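Local coordinates for protein cephalosporin acylase (Bacillus halodurans, PDB 2NLZ) that probably cleaves amide bonds of cephalosporin-like or gamma-glutamyl substrates, as an N-terminal nucleophile hydrolase of the gamma-glutamyltranspeptidase family, at residues D[461-466]-D[528-533]; D[257-262]-D[454-459]. The protein carries 1 engineered substitution. One frame throughout, in Å; residues are numbered along the deposited sequence.

Contact 1 of 2, residues D[461-466]-D[528-533]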
loop_
_atom_site.group_PDB
_atom_site.type_symbol
_atom_site.label_atom_id
_atom_site.label_comp_id
_atom_site.label_asym_id
_atom_site.label_seq_id
_atom_site.Cartn_x
_atom_site.Cartn_y
_atom_site.Cartn_z
ATOM N N ASN D 461 -17.188 11.002 3.732
ATOM C CA ASN D 461 -17.468 12.217 2.969
ATOM C C ASN D 461 -17.688 11.914 1.469
ATOM O O ASN D 461 -17.257 10.861 0.999
ATOM C CB ASN D 461 -16.385 13.270 3.218
ATOM C CG ASN D 461 -15.095 12.960 2.513
ATOM O OD1 ASN D 461 -15.086 12.621 1.328
ATOM N ND2 ASN D 461 -13.982 13.124 3.223
ATOM N N PRO D 462 -18.372 12.820 0.730
ATOM C CA PRO D 462 -18.719 12.596 -0.686
ATOM C C PRO D 462 -17.559 12.070 -1.537
ATOM O O PRO D 462 -17.753 11.117 -2.298
ATOM C CB PRO D 462 -19.152 13.986 -1.170
ATOM C CG PRO D 462 -18.790 14.941 -0.062
ATOM C CD PRO D 462 -18.873 14.130 1.179
ATOM N N GLN D 463 -16.370 12.663 -1.374
ATOM C CA GLN D 463 -15.170 12.238 -2.102
ATOM C C GLN D 463 -14.638 10.858 -1.681
ATOM O O GLN D 463 -14.381 9.991 -2.530
ATOM C CB GLN D 463 -14.058 13.268 -1.962
ATOM C CG GLN D 463 -12.920 13.017 -2.921
ATOM C CD GLN D 463 -13.396 12.946 -4.357
ATOM O OE1 GLN D 463 -13.941 13.910 -4.894
ATOM N NE2 GLN D 463 -13.192 11.800 -4.987
ATOM N N ALA D 464 -14.452 10.666 -0.373
ATOM C CA ALA D 464 -14.110 9.361 0.185
ATOM C C ALA D 464 -15.101 8.273 -0.261
ATOM O O ALA D 464 -14.693 7.165 -0.590
ATOM C CB ALA D 464 -14.052 9.446 1.689
ATOM N N ALA D 465 -16.397 8.600 -0.307
ATOM C CA ALA D 465 -17.412 7.611 -0.691
ATOM C C ALA D 465 -17.172 7.147 -2.111
ATOM O O ALA D 465 -17.380 5.977 -2.434
ATOM C CB ALA D 465 -18.810 8.174 -0.548
ATOM N N LEU D 466 -16.724 8.082 -2.941
ATOM C CA LEU D 466 -16.381 7.823 -4.333
ATOM C C LEU D 466 -15.003 7.160 -4.499
ATOM O O LEU D 466 -14.837 6.299 -5.354
ATOM C CB LEU D 466 -16.433 9.137 -5.112
ATOM C CG LEU D 466 -17.685 9.481 -5.912
ATOM C CD1 LEU D 466 -18.874 8.676 -5.496
ATOM C CD2 LEU D 466 -17.954 10.936 -5.767
ATOM N N THR D 528 -16.123 14.129 -6.650
ATOM C CA THR D 528 -16.112 13.776 -8.067
ATOM C C THR D 528 -15.367 12.452 -8.283
ATOM O O THR D 528 -14.498 12.087 -7.494
ATOM C CB THR D 528 -15.500 14.927 -8.918
ATOM O OG1 THR D 528 -15.817 14.749 -10.303
ATOM C CG2 THR D 528 -13.976 15.050 -8.713
ATOM N N GLU D 529 -15.727 11.734 -9.343
ATOM C CA GLU D 529 -15.096 10.456 -9.683
ATOM C C GLU D 529 -13.590 10.569 -9.909
ATOM O O GLU D 529 -13.162 11.227 -10.841
ATOM C CB GLU D 529 -15.744 9.879 -10.944
ATOM C CG GLU D 529 -15.123 8.580 -11.401
ATOM C CD GLU D 529 -15.171 7.534 -10.326
ATOM O OE1 GLU D 529 -14.080 7.133 -9.863
ATOM O OE2 GLU D 529 -16.294 7.150 -9.926
ATOM N N PRO D 530 -12.782 9.929 -9.053
ATOM C CA PRO D 530 -11.344 9.979 -9.285
ATOM C C PRO D 530 -10.871 9.092 -10.450
ATOM O O PRO D 530 -9.846 9.389 -11.057
ATOM C CB PRO D 530 -10.759 9.513 -7.954
ATOM C CG PRO D 530 -11.813 8.675 -7.342
ATOM C CD PRO D 530 -13.124 9.184 -7.827
ATOM N N ARG D 531 -11.619 8.043 -10.786
ATOM C CA ARG D 531 -11.210 7.127 -11.860
ATOM C C ARG D 531 -11.224 7.700 -13.292
ATOM O O ARG D 531 -10.917 6.985 -14.248
ATOM C CB ARG D 531 -12.042 5.850 -11.811
ATOM C CG ARG D 531 -11.806 5.032 -10.574
ATOM C CD ARG D 531 -12.949 4.076 -10.338
ATOM N NE ARG D 531 -12.910 3.479 -9.004
ATOM C CZ ARG D 531 -13.300 4.088 -7.887
ATOM N NH1 ARG D 531 -13.747 5.331 -7.918
ATOM N NH2 ARG D 531 -13.229 3.451 -6.731
ATOM N N THR D 532 -11.562 8.980 -13.431
ATOM C CA THR D 532 -11.711 9.602 -14.737
ATOM C C THR D 532 -11.358 11.098 -14.687
ATOM O O THR D 532 -11.006 11.619 -13.627
ATOM C CB THR D 532 -13.146 9.372 -15.286
ATOM O OG1 THR D 532 -13.215 9.733 -16.669
ATOM C CG2 THR D 532 -14.173 10.172 -14.501
ATOM N N ASP D 533 -11.403 11.761 -15.848
ATOM C CA ASP D 533 -11.325 13.218 -15.948
ATOM C C ASP D 533 -12.638 13.723 -15.425
ATOM O O ASP D 533 -13.665 13.107 -15.657
ATOM C CB ASP D 533 -11.220 13.678 -17.403
ATOM C CG ASP D 533 -10.090 13.024 -18.163
ATOM O OD1 ASP D 533 -8.917 13.184 -17.769
ATOM O OD2 ASP D 533 -10.385 12.374 -19.188
#

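Contact 2 of 2, residues D[257-262]-D[454-459]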
loop_
_atom_site.group_PDB
_atom_site.type_symbol
_atom_site.label_atom_id
_atom_site.label_comp_id
_atom_site.label_asym_id
_atom_site.label_seq_id
_atom_site.Cartn_x
_atom_site.Cartn_y
_atom_site.Cartn_z
ATOM N N ILE D 257 -37.290 4.626 0.011
ATOM C CA ILE D 257 -37.129 3.627 1.040
ATOM C C ILE D 257 -36.616 4.406 2.236
ATOM O O ILE D 257 -35.871 5.378 2.061
ATOM C CB ILE D 257 -36.101 2.543 0.581
ATOM C CG1 ILE D 257 -36.818 1.373 -0.109
ATOM C CG2 ILE D 257 -35.189 2.064 1.731
ATOM C CD1 ILE D 257 -38.049 0.848 0.633
ATOM N N ASP D 258 -37.040 4.027 3.442
ATOM C CA ASP D 258 -36.423 4.577 4.640
ATOM C C ASP D 258 -35.181 3.763 4.928
ATOM O O ASP D 258 -35.280 2.586 5.259
ATOM C CB ASP D 258 -37.366 4.534 5.838
ATOM C CG ASP D 258 -36.799 5.259 7.054
ATOM O OD1 ASP D 258 -35.870 4.728 7.710
ATOM O OD2 ASP D 258 -37.294 6.362 7.362
ATOM N N TYR D 259 -34.014 4.381 4.770
ATOM C CA TYR D 259 -32.758 3.719 5.120
ATOM C C TYR D 259 -32.099 4.400 6.319
ATOM O O TYR D 259 -31.336 5.369 6.178
ATOM C CB TYR D 259 -31.797 3.617 3.923
ATOM C CG TYR D 259 -30.666 2.649 4.180
ATOM C CD1 TYR D 259 -30.872 1.279 4.086
ATOM C CD2 TYR D 259 -29.400 3.104 4.551
ATOM C CE1 TYR D 259 -29.851 0.382 4.345
ATOM C CE2 TYR D 259 -28.372 2.221 4.812
ATOM C CZ TYR D 259 -28.601 0.853 4.707
ATOM O OH TYR D 259 -27.587 -0.055 4.963
ATOM N N ARG D 260 -32.422 3.866 7.500
ATOM C CA ARG D 260 -31.853 4.298 8.779
ATOM C C ARG D 260 -32.077 5.781 9.038
ATOM O O ARG D 260 -31.158 6.492 9.459
ATOM C CB ARG D 260 -30.364 3.931 8.865
ATOM C CG ARG D 260 -30.061 2.606 8.205
ATOM C CD ARG D 260 -28.859 1.949 8.779
ATOM N NE ARG D 260 -28.507 0.750 8.025
ATOM C CZ ARG D 260 -28.928 -0.471 8.328
ATOM N NH1 ARG D 260 -29.724 -0.658 9.372
ATOM N NH2 ARG D 260 -28.553 -1.506 7.588
ATOM N N GLY D 261 -33.308 6.227 8.772
ATOM C CA GLY D 261 -33.725 7.614 9.017
ATOM C C GLY D 261 -33.752 8.485 7.774
ATOM O O GLY D 261 -34.586 9.397 7.653
ATOM N N TYR D 262 -32.818 8.205 6.864
ATOM C CA TYR D 262 -32.736 8.874 5.574
ATOM C C TYR D 262 -33.758 8.258 4.622
ATOM O O TYR D 262 -34.271 7.160 4.869
ATOM C CB TYR D 262 -31.331 8.713 4.980
ATOM C CG TYR D 262 -30.228 9.443 5.727
ATOM C CD1 TYR D 262 -29.747 10.665 5.265
ATOM C CD2 TYR D 262 -29.660 8.902 6.888
ATOM C CE1 TYR D 262 -28.739 11.339 5.939
ATOM C CE2 TYR D 262 -28.647 9.569 7.573
ATOM C CZ TYR D 262 -28.194 10.788 7.089
ATOM O OH TYR D 262 -27.195 11.468 7.744
ATOM N N ASN D 454 -21.875 3.705 2.147
ATOM C CA ASN D 454 -20.688 4.497 2.464
ATOM C C ASN D 454 -21.051 5.808 3.148
ATOM O O ASN D 454 -20.318 6.299 3.999
ATOM C CB ASN D 454 -19.869 4.780 1.201
ATOM C CG ASN D 454 -19.225 3.528 0.621
ATOM O OD1 ASN D 454 -19.225 2.464 1.240
ATOM N ND2 ASN D 454 -18.687 3.649 -0.593
ATOM N N THR D 455 -22.190 6.371 2.776
ATOM C CA THR D 455 -22.618 7.646 3.328
ATOM C C THR D 455 -23.381 7.500 4.638
ATOM O O THR D 455 -22.993 8.078 5.661
ATOM C CB THR D 455 -23.436 8.440 2.305
ATOM O OG1 THR D 455 -22.629 8.633 1.140
ATOM C CG2 THR D 455 -23.806 9.800 2.849
ATOM N N ILE D 456 -24.444 6.705 4.611
ATOM C CA ILE D 456 -25.327 6.565 5.770
ATOM C C ILE D 456 -24.723 5.665 6.850
ATOM O O ILE D 456 -24.594 6.063 8.012
ATOM C CB ILE D 456 -26.742 6.089 5.345
ATOM C CG1 ILE D 456 -27.438 7.176 4.506
ATOM C CG2 ILE D 456 -27.572 5.685 6.556
ATOM C CD1 ILE D 456 -28.357 6.630 3.418
ATOM N N ASP D 457 -24.330 4.461 6.461
ATOM C CA ASP D 457 -23.802 3.489 7.414
ATOM C C ASP D 457 -22.405 3.798 7.895
ATOM O O ASP D 457 -22.080 3.558 9.049
ATOM C CB ASP D 457 -23.804 2.098 6.804
ATOM C CG ASP D 457 -25.185 1.603 6.530
ATOM O OD1 ASP D 457 -26.052 1.777 7.413
ATOM O OD2 ASP D 457 -25.394 1.040 5.437
ATOM N N PHE D 458 -21.563 4.311 7.012
ATOM C CA PHE D 458 -20.147 4.360 7.342
ATOM C C PHE D 458 -19.547 5.765 7.421
ATOM O O PHE D 458 -18.357 5.918 7.722
ATOM C CB PHE D 458 -19.370 3.432 6.413
ATOM C CG PHE D 458 -19.976 2.057 6.301
ATOM C CD1 PHE D 458 -20.301 1.323 7.441
ATOM C CD2 PHE D 458 -20.221 1.494 5.065
ATOM C CE1 PHE D 458 -20.868 0.062 7.349
ATOM C CE2 PHE D 458 -20.783 0.219 4.966
ATOM C CZ PHE D 458 -21.102 -0.493 6.115
ATOM N N GLY D 459 -20.387 6.777 7.178
ATOM C CA GLY D 459 -20.042 8.177 7.448
ATOM C C GLY D 459 -18.886 8.771 6.648
ATOM O O GLY D 459 -18.167 9.666 7.140
#

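Contact 1 of 2, residues D[461-466]-D[528-533]
Glu529 OE1 takes two N-H groups, both from Arg531: the side-chain NH1 at 2.7 Å on the lone pair facing the other carboxylate oxygen, in a salt bridge, and the backbone N at 2.8 Å on the lone pair facing away. Held this way inside the type I beta turn 529-532, the glutamate braces the arginine. The other glutamate oxygen, OE2, is bridged to Arg470, so the carboxylate would probably stay ionised. NH1 then spends a second in-plane N-H on Leu466 O, at 2.9 Å and nearly straight (167°), near the C-terminal end of helix 462-467, where a positive charge is likely to be welcome. Glu482 pairs with NE of the same guanidinium. The contact shows how an N-terminal nucleophile (Ntn) hydrolase fold seats a short helix against the loop that follows strand 524-528. Here the amide of Gln463 pairs with both backbone polar atoms of Thr528: OE1 accepts from Thr528 N at 2.8 Å, with the donor above the carbonyl plane, while NE2 gives to Thr528 O at 2.8 Å almost within the amide plane. CG lies anti to the backbone N (chi1 -168°) and a bend at chi2 turns the amide to the strand end; Asp467 takes another N-H of NE2. An alanine in place of Gln463 would remove both partners of the buried Thr528 backbone and would probably loosen the strand end from the helix. Alongside, Leu466 CD2 packs 3.8 Å from Thr528 N. At the other helix end Asn461 is the N-cap, its OD1 accepting from Ala464 N at 2.7 Å.

Contact 2 of 2, residues D[257-262]-D[454-459]
Ile456 lays its CG1 over one face of the Tyr262 ring, 3.9 Å from the centroid and offset toward the rim, a CH-pi contact in which the two side chains meet tip to tip. The ring belongs to a beta hairpin with a two-residue loop: strands 250-259 and 262-266 are joined by a type I' turn from Tyr259 to Tyr262, closed by paired backbone hydrogen bonds between those two residues. An Asx motif, Asp258 OD1 accepting from Gly261 N, braces the turn. The hairpin tip thus sits against the C-terminal part of helix 444-457, and Leu426 of strand 424-428 also touches both Ile456 and Tyr262. The second branch of the isoleucine, CG2, lies anti to the backbone N and reaches the edge of the other tyrosine, 3.7 Å from Tyr259 CD2. One residue further along, Asp457 divides its two oxygens between the hairpin residues. OD2 accepts from Tyr259 OH at 2.5 Å, through the lone pair on the side of OD1; OD2 lies at the ring edge, in its plane, although the carboxylate is turned 69° from that ring. OD1 meets Arg260 NE at 2.7 Å in a salt bridge whose hydrogen bond is weak, being strongly bent (120°). The arginine chain runs extended from CG to NE, starting with CG over a face of the Tyr259 ring, and its NH2 is also held by Phe286 O. The charged pair would probably polarise the phenol, since Tyr259 OH donates to Asp457 OD2 while accepting from Arg260 NH2 at 3.2 Å.

From the N terminus, the hairpin residues 257-262 come first and wait 191 residues for 454-459, where contact 2 closes the longer loop. After a single intervening residue, Leu460, the chain enters 461-466, and contact 1 closes a second loop across the 61 residues leading to 528-533. The loops neither nest nor cross: they stand in series, their centres about 19 Å apart. Consecutive helices 444-457 and 462-467 link them, with a probable hydrogen bond of 3.2 Å between Asn454 ND2 and Ala465 O. Together they tie the hairpin of strands 250-259 and 262-266, through this helix pair, to the end of strand 524-528. Both also touch the second subunit.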